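Local structure of uncharacterized conserved protein YndB, AHSA1/START domain (Micromonospora chersina, 6V04) at residues Q149-S154 against Q243-L248; F58-F63 against T257-F262; G184-V189 against A263-A268; R195-R200 against F212-P217. The protein is of unknown function but has a START/Bet v1-like architecture and probably takes part in dynemicin biosynthesis, perhaps by handling an aromatic intermediate. All coordinates share one frame; numbering follows the deposited sequence. Where two conformers were deposited one is given.

Contact 1. Residues Q149-S154 against Q243-L248; sequences QEIDGS and QGWHRL. With MG (magnesium ion), chain C.
The imidazole of His-246 carries the side-chain amide of Gln-149 on one face and CG of Arg-247 on the other. Amide and ring are stacked with their planes 22° apart, and Gln-149 NE2 lies 3.6 Å above the ring, displaced toward its rim. Trp-245 is met differently. The carbonyl O of Gln-149 sits in the indole plane at its edge, 3.3 Å from Trp-245 CD1, while Ile-151 brings its CD1 to 3.5 Å from Trp-245 NE1 at a slant. That indole N-H is already engaged by the carbonyl O of His-242.

Gln-149 illustrates how one side chain can serve two purposes. Its CG stands between the backbone N and the carbonyl carbon (chi1 66°). At the end of the chain NE2 lies over the histidine, while OE1 binds the magnesium ion at 2.0 Å. The backbone is tied down by a water that donates to Gln-149 O and accepts from Gly-244 N. Glu-150 and Gln-243 lie side by side, pointing the same way, with a weak hydrogen bond of 3.3 Å from Gln-243 NE2 to Glu-150 OE1 and the two end groups nearly perpendicular.

This magnesium ligand thus precedes the edge strand of the second sheet, in a helix-grip (START/Bet v1-like) half. The contact lies where the pairing of strands 151-157 and 236-243 ends, Ile-151 bonding to His-242 through the backbone. Helix 252-277 covers the apolar side, its Leu-258 and Phe-262 packing on Trp-245 and its Arg-259 and Phe-262 on Ile-151.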
loop_
_atom_site.group_PDB
_atom_site.type_symbol
_atom_site.label_atom_id
_atom_site.label_comp_id
_atom_site.label_asym_id
_atom_site.label_seq_id
_atom_site.Cartn_x
_atom_site.Cartn_y
_atom_site.Cartn_z
ATOM N N GLN A 149 5.640 -5.581 6.877
ATOM C CA GLN A 149 6.908 -5.143 7.448
ATOM C C GLN A 149 7.441 -3.851 6.853
ATOM O O GLN A 149 8.276 -3.203 7.495
ATOM C CB GLN A 149 7.965 -6.231 7.304
ATOM C CG GLN A 149 8.387 -6.543 5.882
ATOM C CD GLN A 149 9.216 -7.814 5.804
ATOM O OE1 GLN A 149 8.779 -8.889 6.228
ATOM N NE2 GLN A 149 10.421 -7.696 5.267
ATOM N N GLU A 150 7.029 -3.467 5.647
ATOM C CA GLU A 150 7.497 -2.236 5.021
ATOM C C GLU A 150 6.307 -1.349 4.692
ATOM O O GLU A 150 5.180 -1.839 4.530
ATOM C CB GLU A 150 8.321 -2.507 3.755
ATOM C CG GLU A 150 7.764 -3.561 2.835
ATOM C CD GLU A 150 8.785 -3.980 1.798
ATOM O OE1 GLU A 150 9.127 -3.145 0.937
ATOM O OE2 GLU A 150 9.268 -5.131 1.866
ATOM N N ILE A 151 6.558 -0.031 4.695
ATOM C CA ILE A 151 5.601 0.994 4.291
ATOM C C ILE A 151 5.955 1.431 2.883
ATOM O O ILE A 151 7.133 1.663 2.581
ATOM C CB ILE A 151 5.639 2.213 5.228
ATOM C CG1 ILE A 151 5.260 1.808 6.648
ATOM C CG2 ILE A 151 4.725 3.312 4.730
ATOM C CD1 ILE A 151 5.526 2.903 7.664
ATOM N N ASP A 152 4.947 1.579 2.023
ATOM C CA ASP A 152 5.187 2.226 0.739
ATOM C C ASP A 152 3.910 2.927 0.307
ATOM O O ASP A 152 2.836 2.738 0.879
ATOM C CB ASP A 152 5.694 1.242 -0.309
ATOM C CG ASP A 152 4.960 -0.049 -0.298
ATOM O OD1 ASP A 152 3.719 -0.005 -0.349
ATOM O OD2 ASP A 152 5.630 -1.106 -0.241
ATOM N N GLY A 153 4.047 3.784 -0.683
ATOM C CA GLY A 153 2.902 4.485 -1.211
ATOM C C GLY A 153 3.367 5.330 -2.369
ATOM O O GLY A 153 4.569 5.554 -2.557
ATOM N N SER A 154 2.398 5.814 -3.140
ATOM C CA SER A 154 2.714 6.703 -4.241
ATOM C C SER A 154 1.541 7.623 -4.532
ATOM O O SER A 154 0.391 7.348 -4.171
ATOM C CB SER A 154 3.078 5.934 -5.515
ATOM O OG SER A 154 1.914 5.438 -6.153
ATOM N N GLN A 243 11.400 1.395 5.477
ATOM C CA GLN A 243 11.676 0.015 5.857
ATOM C C GLN A 243 12.356 -0.063 7.219
ATOM O O GLN A 243 12.946 0.910 7.700
ATOM C CB GLN A 243 12.574 -0.672 4.825
ATOM C CG GLN A 243 11.931 -0.813 3.451
ATOM C CD GLN A 243 12.849 -1.470 2.440
ATOM O OE1 GLN A 243 14.067 -1.368 2.533
ATOM N NE2 GLN A 243 12.262 -2.144 1.462
ATOM N N GLY A 244 12.327 -1.258 7.801
ATOM C CA GLY A 244 13.081 -1.557 9.012
ATOM C C GLY A 244 12.250 -1.928 10.220
ATOM O O GLY A 244 12.826 -2.375 11.227
ATOM N N TRP A 245 10.924 -1.799 10.141
ATOM C CA TRP A 245 10.050 -1.925 11.309
ATOM C C TRP A 245 10.165 -3.295 11.955
ATOM O O TRP A 245 10.079 -3.421 13.190
ATOM C CB TRP A 245 8.600 -1.660 10.887
ATOM C CG TRP A 245 8.529 -0.372 10.158
ATOM C CD1 TRP A 245 8.410 -0.198 8.806
ATOM C CD2 TRP A 245 8.672 0.925 10.722
ATOM N NE1 TRP A 245 8.457 1.145 8.505
ATOM C CE2 TRP A 245 8.607 1.854 9.671
ATOM C CE3 TRP A 245 8.833 1.401 12.035
ATOM C CZ2 TRP A 245 8.721 3.227 9.879
ATOM C CZ3 TRP A 245 8.936 2.759 12.237
ATOM C CH2 TRP A 245 8.867 3.659 11.180
ATOM N N HIS A 246 10.352 -4.324 11.150
ATOM C CA HIS A 246 10.440 -5.696 11.642
ATOM C C HIS A 246 11.801 -6.053 12.237
ATOM O O HIS A 246 11.948 -7.159 12.771
ATOM C CB HIS A 246 10.137 -6.658 10.495
ATOM C CG HIS A 246 11.148 -6.604 9.395
ATOM N ND1 HIS A 246 11.425 -5.447 8.696
ATOM C CD2 HIS A 246 11.967 -7.553 8.893
ATOM C CE1 HIS A 246 12.372 -5.692 7.809
ATOM N NE2 HIS A 246 12.717 -6.962 7.908
ATOM N N ARG A 247 12.806 -5.187 12.133
ATOM C CA ARG A 247 14.134 -5.490 12.659
ATOM C C ARG A 247 14.540 -4.525 13.767
ATOM O O ARG A 247 15.732 -4.325 14.006
ATOM C CB ARG A 247 15.177 -5.492 11.538
ATOM C CG ARG A 247 15.158 -4.277 10.635
ATOM C CD ARG A 247 16.350 -4.309 9.687
ATOM N NE ARG A 247 16.205 -3.383 8.571
ATOM C CZ ARG A 247 16.473 -2.081 8.620
ATOM N NH1 ARG A 247 16.303 -1.332 7.537
ATOM N NH2 ARG A 247 16.900 -1.526 9.743
ATOM N N LEU A 248 13.566 -3.918 14.440
ATOM C CA LEU A 248 13.841 -2.968 15.509
ATOM C C LEU A 248 14.186 -3.621 16.836
ATOM O O LEU A 248 14.683 -2.924 17.719
ATOM C CB LEU A 248 12.631 -2.051 15.695
ATOM C CG LEU A 248 12.299 -1.139 14.508
ATOM C CD1 LEU A 248 11.045 -0.345 14.810
ATOM C CD2 LEU A 248 13.448 -0.217 14.189
HETATM MG MG MG C . 9.254 -10.874 6.406
HETATM O O HOH W 1 10.835 -3.091 6.390
#

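Contact 2. Residues F58-F63 against T257-F262; sequences FGDGDF and TLRHRF
Asp-60 and Asp-62 meet Arg-259 in a salt-bridge network that joins the two helix-grip halves of this START/Bet v1-like chain. The acids belong to the turn between strands 53-57 and 63-72 of the first half; the arginine projects from helix 252-277, the long C-terminal helix of the second.

Asp-62 is gripped end-on, NH1 of Arg-259 reaching its OD1 at 2.9 Å and NH2 its OD2 at 3.0 Å; both nitrogens come from above the carboxylate plane, which is turned 69° from the guanidinium. Asp-60 instead lies flat over one guanidinium face, the planes only 7° apart, so its long salt bridge is one of charge without a directed N-H. The arginine chain bends at chi2 (-87°), which brings CD near Asp-60 O. That oxygen accepts from the same NH1 of Arg-259 at 2.9 Å, the donor standing above the carbonyl plane.

Outside the turn, Arg-259 binds Glu-150 O through NH2 and Arg-148 O through NE, while Arg-148 gives its backbone N to Asp-60 OD2 and its NH1 to Asp-62 OD2. With an alanine in place of Arg-259, Asp-62 would probably depend on Arg-148 alone among these charges, and the carboxylate of Asp-60 would lose the guanidinium stacked on it.

Asp-60 OD1 accepts from Asp-62 N in an Asx turn. Beside it the His-260 ring lies against the backbone: Gly-61 CA stands 3.7 Å from the ring centroid in a CH-pi contact, and a water links His-260 ND1 at 2.8 Å to Gly-59 O.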
loop_
_atom_site.group_PDB
_atom_site.type_symbol
_atom_site.label_atom_id
_atom_site.label_comp_id
_atom_site.label_asym_id
_atom_site.label_seq_id
_atom_site.Cartn_x
_atom_site.Cartn_y
_atom_site.Cartn_z
ATOM N N PHE A 58 -6.343 -3.212 5.941
ATOM C CA PHE A 58 -5.527 -4.361 6.310
ATOM C C PHE A 58 -5.146 -4.371 7.784
ATOM O O PHE A 58 -4.543 -5.344 8.238
ATOM C CB PHE A 58 -4.301 -4.428 5.410
ATOM C CG PHE A 58 -4.670 -4.545 3.965
ATOM C CD1 PHE A 58 -5.232 -5.712 3.488
ATOM C CD2 PHE A 58 -4.548 -3.466 3.122
ATOM C CE1 PHE A 58 -5.621 -5.818 2.172
ATOM C CE2 PHE A 58 -4.924 -3.570 1.788
ATOM C CZ PHE A 58 -5.478 -4.745 1.326
ATOM N N GLY A 59 -5.521 -3.346 8.537
ATOM C CA GLY A 59 -5.344 -3.350 9.970
ATOM C C GLY A 59 -4.014 -2.822 10.442
ATOM O O GLY A 59 -3.756 -2.834 11.670
ATOM N N ASP A 60 -3.185 -2.333 9.525
ATOM C CA ASP A 60 -1.828 -1.889 9.811
ATOM C C ASP A 60 -1.557 -0.481 9.307
ATOM O O ASP A 60 -0.394 -0.066 9.261
ATOM C CB ASP A 60 -0.799 -2.867 9.214
ATOM C CG ASP A 60 -0.884 -2.966 7.714
ATOM O OD1 ASP A 60 -1.749 -2.292 7.136
ATOM O OD2 ASP A 60 -0.073 -3.725 7.156
ATOM N N GLY A 61 -2.588 0.268 8.929
ATOM C CA GLY A 61 -2.435 1.562 8.305
ATOM C C GLY A 61 -2.712 1.549 6.818
ATOM O O GLY A 61 -3.048 2.600 6.263
ATOM N N ASP A 62 -2.584 0.403 6.169
ATOM C CA ASP A 62 -2.802 0.300 4.730
ATOM C C ASP A 62 -4.275 0.048 4.419
ATOM O O ASP A 62 -4.991 -0.635 5.162
ATOM C CB ASP A 62 -1.967 -0.833 4.131
ATOM C CG ASP A 62 -0.483 -0.505 4.024
ATOM O OD1 ASP A 62 -0.045 0.603 4.396
ATOM O OD2 ASP A 62 0.237 -1.408 3.553
ATOM N N PHE A 63 -4.720 0.587 3.286
ATOM C CA PHE A 63 -6.097 0.417 2.848
ATOM C C PHE A 63 -6.156 0.792 1.372
ATOM O O PHE A 63 -5.249 1.448 0.859
ATOM C CB PHE A 63 -7.065 1.277 3.652
ATOM C CG PHE A 63 -6.895 2.754 3.457
ATOM C CD1 PHE A 63 -5.949 3.458 4.181
ATOM C CD2 PHE A 63 -7.718 3.452 2.579
ATOM C CE1 PHE A 63 -5.812 4.827 4.023
ATOM C CE2 PHE A 63 -7.582 4.817 2.423
ATOM C CZ PHE A 63 -6.627 5.504 3.149
ATOM N N THR A 257 2.677 -0.883 16.060
ATOM C CA THR A 257 2.120 0.438 16.301
ATOM C C THR A 257 2.939 1.513 15.598
ATOM O O THR A 257 2.381 2.434 14.987
ATOM C CB THR A 257 2.045 0.677 17.813
ATOM O OG1 THR A 257 1.147 -0.272 18.394
ATOM C CG2 THR A 257 1.542 2.067 18.119
ATOM N N LEU A 258 4.269 1.415 15.665
ATOM C CA LEU A 258 5.107 2.355 14.936
ATOM C C LEU A 258 4.822 2.290 13.443
ATOM O O LEU A 258 4.664 3.326 12.796
ATOM C CB LEU A 258 6.580 2.073 15.205
ATOM C CG LEU A 258 7.081 2.526 16.575
ATOM C CD1 LEU A 258 8.355 1.786 16.928
ATOM C CD2 LEU A 258 7.298 4.038 16.621
ATOM N N ARG A 259 4.778 1.084 12.874
ATOM C CA ARG A 259 4.535 0.947 11.437
ATOM C C ARG A 259 3.209 1.591 11.055
ATOM O O ARG A 259 3.131 2.354 10.084
ATOM C CB ARG A 259 4.563 -0.530 11.048
ATOM C CG ARG A 259 4.465 -0.782 9.552
ATOM C CD ARG A 259 3.049 -0.877 9.035
ATOM N NE ARG A 259 3.129 -1.243 7.617
ATOM C CZ ARG A 259 2.293 -0.855 6.668
ATOM N NH1 ARG A 259 1.240 -0.102 6.904
ATOM N NH2 ARG A 259 2.539 -1.234 5.412
ATOM N N HIS A 260 2.160 1.312 11.827
ATOM C CA HIS A 260 0.840 1.875 11.568
ATOM C C HIS A 260 0.861 3.403 11.644
ATOM O O HIS A 260 0.337 4.092 10.758
ATOM C CB HIS A 260 -0.144 1.261 12.564
ATOM C CG HIS A 260 -1.585 1.447 12.219
ATOM N ND1 HIS A 260 -2.535 0.490 12.497
ATOM C CD2 HIS A 260 -2.243 2.474 11.629
ATOM C CE1 HIS A 260 -3.720 0.924 12.109
ATOM N NE2 HIS A 260 -3.572 2.126 11.585
ATOM N N ARG A 261 1.476 3.955 12.688
ATOM C CA ARG A 261 1.498 5.406 12.845
ATOM C C ARG A 261 2.294 6.076 11.736
ATOM O O ARG A 261 1.892 7.129 11.221
ATOM C CB ARG A 261 2.084 5.777 14.199
ATOM C CG ARG A 261 1.251 5.314 15.390
ATOM C CD ARG A 261 1.960 5.623 16.699
ATOM N NE ARG A 261 2.099 7.067 16.889
ATOM C CZ ARG A 261 3.177 7.685 17.363
ATOM N NH1 ARG A 261 4.257 7.007 17.737
ATOM N NH2 ARG A 261 3.162 9.001 17.492
ATOM N N PHE A 262 3.445 5.507 11.379
ATOM C CA PHE A 262 4.215 6.075 10.281
ATOM C C PHE A 262 3.487 5.918 8.955
ATOM O O PHE A 262 3.582 6.806 8.100
ATOM C CB PHE A 262 5.601 5.440 10.229
ATOM C CG PHE A 262 6.608 6.096 11.139
ATOM C CD1 PHE A 262 6.660 5.782 12.486
ATOM C CD2 PHE A 262 7.517 7.015 10.648
ATOM C CE1 PHE A 262 7.600 6.372 13.318
ATOM C CE2 PHE A 262 8.463 7.602 11.473
ATOM C CZ PHE A 262 8.503 7.286 12.813
HETATM O O HOH W 2 -2.078 -1.726 14.128
#

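Contact 3. Residues G184-V189 against A263-A268; sequences GWFFVV and AATWTA
Phe-186 of strand 183-187 and Thr-265 and Trp-266 of helix 252-277 meet in the core of the second helix-grip unit, where a long C-terminal helix lies across an antiparallel sheet. Strand and helix segments run at 96° to each other, their axes 11.0 Å apart, a separation that side chains have to bridge.

Phe-186 does most of the bridging. Its CB points toward the helix and CG is anti to the backbone N (chi1 -172°); the side chain meets Thr-265 tip to tip, CE1 lying 4.0 Å from Thr-265 CG2. The same ring approaches the six-membered ring of Trp-266 obliquely, centroids 5.7 Å apart and planes at 41°; Phe-186 CE2 is 3.9 Å from Trp-266 CZ2. The indole is in turn fixed by a hydrogen bond from its NE1 to His-242 ND1, and flanked by Cys-225 and Val-227 of strand 223-230.

Just beyond the strand, the contact passes to Val-188, which also touches Arg-261 and Phe-262 of the helix. The hydroxyl of Thr-265 is satisfied within the helix by the carbonyl O of Arg-261, so it meets the valine as a neighbour in van der Waals contact, OG1 lying 3.4 Å from Val-188 CG1.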
loop_
_atom_site.group_PDB
_atom_site.type_symbol
_atom_site.label_atom_id
_atom_site.label_comp_id
_atom_site.label_asym_id
_atom_site.label_seq_id
_atom_site.Cartn_x
_atom_site.Cartn_y
_atom_site.Cartn_z
ATOM N N GLY A 184 16.694 17.526 10.847
ATOM C CA GLY A 184 17.168 16.763 11.988
ATOM C C GLY A 184 16.073 16.072 12.781
ATOM O O GLY A 184 16.373 15.219 13.614
ATOM N N TRP A 185 14.809 16.423 12.528
ATOM C CA TRP A 185 13.670 15.789 13.182
ATOM C C TRP A 185 12.616 15.367 12.172
ATOM O O TRP A 185 12.370 16.067 11.190
ATOM C CB TRP A 185 12.983 16.726 14.187
ATOM C CG TRP A 185 13.849 17.351 15.224
ATOM C CD1 TRP A 185 14.152 18.669 15.341
ATOM C CD2 TRP A 185 14.503 16.687 16.303
ATOM N NE1 TRP A 185 14.952 18.876 16.435
ATOM C CE2 TRP A 185 15.192 17.670 17.038
ATOM C CE3 TRP A 185 14.580 15.357 16.720
ATOM C CZ2 TRP A 185 15.937 17.370 18.176
ATOM C CZ3 TRP A 185 15.326 15.063 17.856
ATOM C CH2 TRP A 185 16.002 16.060 18.554
ATOM N N PHE A 186 11.970 14.239 12.456
ATOM C CA PHE A 186 10.804 13.741 11.738
ATOM C C PHE A 186 9.691 13.573 12.761
ATOM O O PHE A 186 9.914 12.970 13.815
ATOM C CB PHE A 186 11.144 12.409 11.058
ATOM C CG PHE A 186 10.088 11.888 10.131
ATOM C CD1 PHE A 186 8.998 11.182 10.618
ATOM C CD2 PHE A 186 10.218 12.045 8.752
ATOM C CE1 PHE A 186 8.042 10.669 9.781
ATOM C CE2 PHE A 186 9.257 11.535 7.900
ATOM C CZ PHE A 186 8.176 10.840 8.409
ATOM N N PHE A 187 8.506 14.109 12.470
ATOM C CA PHE A 187 7.412 14.158 13.439
ATOM C C PHE A 187 6.243 13.276 13.030
ATOM O O PHE A 187 5.821 13.277 11.866
ATOM C CB PHE A 187 6.907 15.583 13.606
ATOM C CG PHE A 187 7.938 16.523 14.131
ATOM C CD1 PHE A 187 8.294 16.502 15.466
ATOM C CD2 PHE A 187 8.563 17.417 13.293
ATOM C CE1 PHE A 187 9.253 17.373 15.964
ATOM C CE2 PHE A 187 9.530 18.282 13.778
ATOM C CZ PHE A 187 9.865 18.266 15.120
ATOM N N VAL A 188 5.716 12.535 14.003
ATOM C CA VAL A 188 4.497 11.747 13.867
ATOM C C VAL A 188 3.505 12.346 14.852
ATOM O O VAL A 188 3.592 12.101 16.065
ATOM C CB VAL A 188 4.729 10.258 14.142
ATOM C CG1 VAL A 188 3.431 9.486 14.057
ATOM C CG2 VAL A 188 5.741 9.696 13.139
ATOM N N VAL A 189 2.564 13.125 14.344
ATOM C CA VAL A 189 1.677 13.935 15.171
ATOM C C VAL A 189 0.313 13.248 15.205
ATOM O O VAL A 189 -0.462 13.318 14.247
ATOM C CB VAL A 189 1.590 15.374 14.651
ATOM C CG1 VAL A 189 0.698 16.219 15.555
ATOM C CG2 VAL A 189 2.979 15.983 14.533
ATOM N N ALA A 263 2.733 4.830 8.757
ATOM C CA ALA A 263 1.974 4.704 7.508
ATOM C C ALA A 263 0.948 5.822 7.372
ATOM O O ALA A 263 0.755 6.379 6.280
ATOM C CB ALA A 263 1.292 3.337 7.440
ATOM N N ALA A 264 0.264 6.156 8.464
ATOM C CA ALA A 264 -0.699 7.247 8.419
ATOM C C ALA A 264 0.005 8.568 8.155
ATOM O O ALA A 264 -0.537 9.446 7.468
ATOM C CB ALA A 264 -1.469 7.298 9.733
ATOM N N THR A 265 1.210 8.730 8.703
ATOM C CA THR A 265 1.975 9.951 8.474
ATOM C C THR A 265 2.352 10.080 7.007
ATOM O O THR A 265 2.220 11.158 6.413
ATOM C CB THR A 265 3.216 9.957 9.359
ATOM O OG1 THR A 265 2.798 10.026 10.725
ATOM C CG2 THR A 265 4.103 11.151 9.086
ATOM N N TRP A 266 2.828 8.988 6.400
ATOM C CA TRP A 266 3.196 9.044 4.990
ATOM C C TRP A 266 1.975 9.255 4.107
ATOM O O TRP A 266 2.059 9.968 3.101
ATOM C CB TRP A 266 3.949 7.780 4.584
ATOM C CG TRP A 266 5.385 7.836 4.995
ATOM C CD1 TRP A 266 6.005 7.087 5.962
ATOM C CD2 TRP A 266 6.392 8.724 4.475
ATOM N NE1 TRP A 266 7.322 7.443 6.055
ATOM C CE2 TRP A 266 7.585 8.450 5.160
ATOM C CE3 TRP A 266 6.389 9.721 3.491
ATOM C CZ2 TRP A 266 8.765 9.131 4.905
ATOM C CZ3 TRP A 266 7.569 10.391 3.224
ATOM C CH2 TRP A 266 8.743 10.091 3.915
ATOM N N THR A 267 0.830 8.675 4.474
ATOM C CA THR A 267 -0.400 8.928 3.730
ATOM C C THR A 267 -0.720 10.419 3.721
ATOM O O THR A 267 -1.039 10.990 2.673
ATOM C CB THR A 267 -1.547 8.121 4.334
ATOM O OG1 THR A 267 -1.242 6.718 4.257
ATOM C CG2 THR A 267 -2.845 8.386 3.614
ATOM N N ALA A 268 -0.595 11.071 4.875
ATOM C CA ALA A 268 -0.846 12.506 4.963
ATOM C C ALA A 268 0.173 13.300 4.153
ATOM O O ALA A 268 -0.167 14.317 3.532
ATOM C CB ALA A 268 -0.813 12.932 6.421
#

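Contact 4. Residues R195-R200 against F212-P217; sequences RRFTLR and FAVEIP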
loop_
_atom_site.group_PDB
_atom_site.type_symbol
_atom_site.label_atom_id
_atom_site.label_comp_id
_atom_site.label_asym_id
_atom_site.label_seq_id
_atom_site.Cartn_x
_atom_site.Cartn_y
_atom_site.Cartn_z
ATOM N N ARG A 195 6.397 11.370 19.579
ATOM C CA ARG A 195 6.070 12.310 18.510
ATOM C C ARG A 195 7.289 12.766 17.714
ATOM O O ARG A 195 7.205 12.923 16.497
ATOM C CB ARG A 195 5.367 13.526 19.111
ATOM C CG ARG A 195 5.024 14.614 18.137
ATOM C CD ARG A 195 3.967 15.548 18.723
ATOM N NE ARG A 195 2.676 14.886 18.896
ATOM C CZ ARG A 195 1.549 15.520 19.202
ATOM N NH1 ARG A 195 1.550 16.835 19.372
ATOM N NH2 ARG A 195 0.419 14.851 19.340
ATOM N N ARG A 196 8.431 12.952 18.370
ATOM C CA ARG A 196 9.638 13.499 17.759
ATOM C C ARG A 196 10.663 12.392 17.562
ATOM O O ARG A 196 11.044 11.712 18.526
ATOM C CB ARG A 196 10.208 14.599 18.657
ATOM C CG ARG A 196 11.540 15.176 18.241
ATOM C CD ARG A 196 12.072 16.151 19.300
ATOM N NE ARG A 196 11.126 17.223 19.576
ATOM C CZ ARG A 196 11.140 18.417 18.997
ATOM N NH1 ARG A 196 12.051 18.716 18.070
ATOM N NH2 ARG A 196 10.232 19.316 19.336
ATOM N N PHE A 197 11.111 12.210 16.322
ATOM C CA PHE A 197 12.105 11.208 15.981
ATOM C C PHE A 197 13.333 11.867 15.368
ATOM O O PHE A 197 13.215 12.799 14.564
ATOM C CB PHE A 197 11.522 10.188 14.994
ATOM C CG PHE A 197 10.373 9.416 15.555
ATOM C CD1 PHE A 197 9.093 9.945 15.545
ATOM C CD2 PHE A 197 10.573 8.172 16.121
ATOM C CE1 PHE A 197 8.031 9.243 16.082
ATOM C CE2 PHE A 197 9.519 7.466 16.664
ATOM C CZ PHE A 197 8.241 8.000 16.643
ATOM N N THR A 198 14.508 11.358 15.730
ATOM C CA THR A 198 15.757 11.849 15.160
ATOM C C THR A 198 15.909 11.407 13.703
ATOM O O THR A 198 15.783 10.220 13.376
ATOM C CB THR A 198 16.939 11.342 15.971
ATOM O OG1 THR A 198 16.840 11.820 17.320
ATOM C CG2 THR A 198 18.244 11.826 15.362
ATOM N N LEU A 199 16.228 12.361 12.841
ATOM C CA LEU A 199 16.458 12.121 11.422
ATOM C C LEU A 199 17.958 12.215 11.178
ATOM O O LEU A 199 18.606 13.156 11.656
ATOM C CB LEU A 199 15.687 13.144 10.588
ATOM C CG LEU A 199 15.634 12.927 9.077
ATOM C CD1 LEU A 199 14.406 13.586 8.487
ATOM C CD2 LEU A 199 16.888 13.493 8.439
ATOM N N ARG A 200 18.509 11.238 10.461
ATOM C CA ARG A 200 19.940 11.151 10.199
ATOM C C ARG A 200 20.186 10.884 8.718
ATOM O O ARG A 200 19.323 10.377 7.999
ATOM C CB ARG A 200 20.620 10.026 10.994
ATOM C CG ARG A 200 20.444 10.088 12.502
ATOM C CD ARG A 200 21.205 11.242 13.146
ATOM N NE ARG A 200 21.768 10.855 14.439
ATOM C CZ ARG A 200 22.046 11.698 15.431
ATOM N NH1 ARG A 200 21.805 12.997 15.303
ATOM N NH2 ARG A 200 22.558 11.236 16.565
ATOM N N PHE A 212 16.988 9.074 3.772
ATOM C CA PHE A 212 17.356 9.434 5.135
ATOM C C PHE A 212 16.962 8.285 6.045
ATOM O O PHE A 212 16.240 7.368 5.652
ATOM C CB PHE A 212 16.719 10.768 5.591
ATOM C CG PHE A 212 15.218 10.805 5.512
ATOM C CD1 PHE A 212 14.441 10.403 6.580
ATOM C CD2 PHE A 212 14.576 11.280 4.379
ATOM C CE1 PHE A 212 13.063 10.447 6.506
ATOM C CE2 PHE A 212 13.205 11.316 4.295
ATOM C CZ PHE A 212 12.438 10.908 5.365
ATOM N N ALA A 213 17.445 8.359 7.280
ATOM C CA ALA A 213 17.174 7.357 8.291
ATOM C C ALA A 213 16.390 8.015 9.409
ATOM O O ALA A 213 16.572 9.202 9.687
ATOM C CB ALA A 213 18.466 6.763 8.839
ATOM N N VAL A 214 15.483 7.254 10.010
ATOM C CA VAL A 214 14.758 7.712 11.196
ATOM C C VAL A 214 15.064 6.763 12.345
ATOM O O VAL A 214 14.800 5.555 12.260
ATOM C CB VAL A 214 13.250 7.814 10.936
ATOM C CG1 VAL A 214 12.544 8.326 12.189
ATOM C CG2 VAL A 214 12.974 8.734 9.766
ATOM N N GLU A 215 15.629 7.317 13.413
ATOM C CA GLU A 215 15.946 6.551 14.604
ATOM C C GLU A 215 14.679 6.325 15.407
ATOM O O GLU A 215 13.826 7.211 15.490
ATOM C CB GLU A 215 16.952 7.296 15.477
ATOM C CG GLU A 215 18.280 7.576 14.851
ATOM C CD GLU A 215 19.242 8.241 15.825
ATOM O OE1 GLU A 215 18.828 8.545 16.968
ATOM O OE2 GLU A 215 20.406 8.461 15.441
ATOM N N ILE A 216 14.585 5.156 16.028
ATOM C CA ILE A 216 13.452 4.775 16.861
ATOM C C ILE A 216 13.954 4.578 18.288
ATOM O O ILE A 216 14.827 3.737 18.519
ATOM C CB ILE A 216 12.783 3.492 16.343
ATOM C CG1 ILE A 216 12.383 3.654 14.861
ATOM C CG2 ILE A 216 11.598 3.127 17.218
ATOM C CD1 ILE A 216 11.365 4.764 14.600
ATOM N N PRO A 217 13.443 5.317 19.273
ATOM C CA PRO A 217 13.887 5.114 20.657
ATOM C C PRO A 217 13.756 3.662 21.086
ATOM O O PRO A 217 12.701 3.034 20.931
ATOM C CB PRO A 217 12.960 6.033 21.460
ATOM C CG PRO A 217 12.530 7.080 20.488
ATOM C CD PRO A 217 12.414 6.368 19.183
HETATM O O HOH W 3 14.385 9.098 17.485
#
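Phe-197, Leu-199, Phe-212 and Val-214 form the close-packed side of this strand pair. Leu-199 and Val-214 make an antiparallel non-hydrogen-bonded pair. Leu-199 also sets CD1 over the face of the Phe-212 ring, 4.1 Å from its centroid, in a CH-pi contact, while Phe-197 brings CB to 3.5 Å from Val-214 CG1. Farther along, the Phe-197 ring has Glu-215 O in plane at its edge and touches Ile-216 CD1.

Between the strands, Arg-200 and Ala-213 form a hydrogen-bonded pair, with bonds of 2.9 Å from Arg-200 N to Ala-213 O and 2.8 Å from Ala-213 N to Arg-200 O. Glu-215 N continues the ladder to Thr-198 O, and a water then takes over between Thr-198 N and Glu-215 O.

The looser, solvent side holds the side chains of Arg-200, Glu-215 and Thr-198. Glu-215, its CG beside the backbone N (chi1 -61°), runs alongside Thr-198, and its OE2 accepts a weak, bent bond of 2.9 Å from Arg-200 NE. The arginine is poorly ordered, which limits how much this salt bridge can mean. An alanine at Glu-215 would probably leave Arg-200 without its carboxylate mate and freer to turn.

Strands 196-205 and 209-214 form an antiparallel beta hairpin within the seven-stranded sheet whose Phe-197, Phe-212 and Ile-216 face helix 252-277, as in the helix-grip fold.

How the contacts relate
Followed from the N terminus, the chain first supplies 58-63, whose partner 257-262 comes almost 200 residues later, so contact 2 closes the widest loop and joins the two halves of the protein. Within that loop, 149-154 meets 243-248 in contact 1, at the edge of the second sheet. Segment 184-189 follows, but its partner 263-268 lies beyond both closing segments, so contact 3 crosses contacts 1 and 2. Contact 4 is a local hairpin enclosed by all the others. Helix 252-277 unites contacts 2 and 3; its Phe-262 is shared by all four, Leu-258 packs on Ile-216, and Ile-151 CD1 rests against Ala-263. Strands 183-187 and 196-205 link contacts 3 and 4 as sheet neighbours.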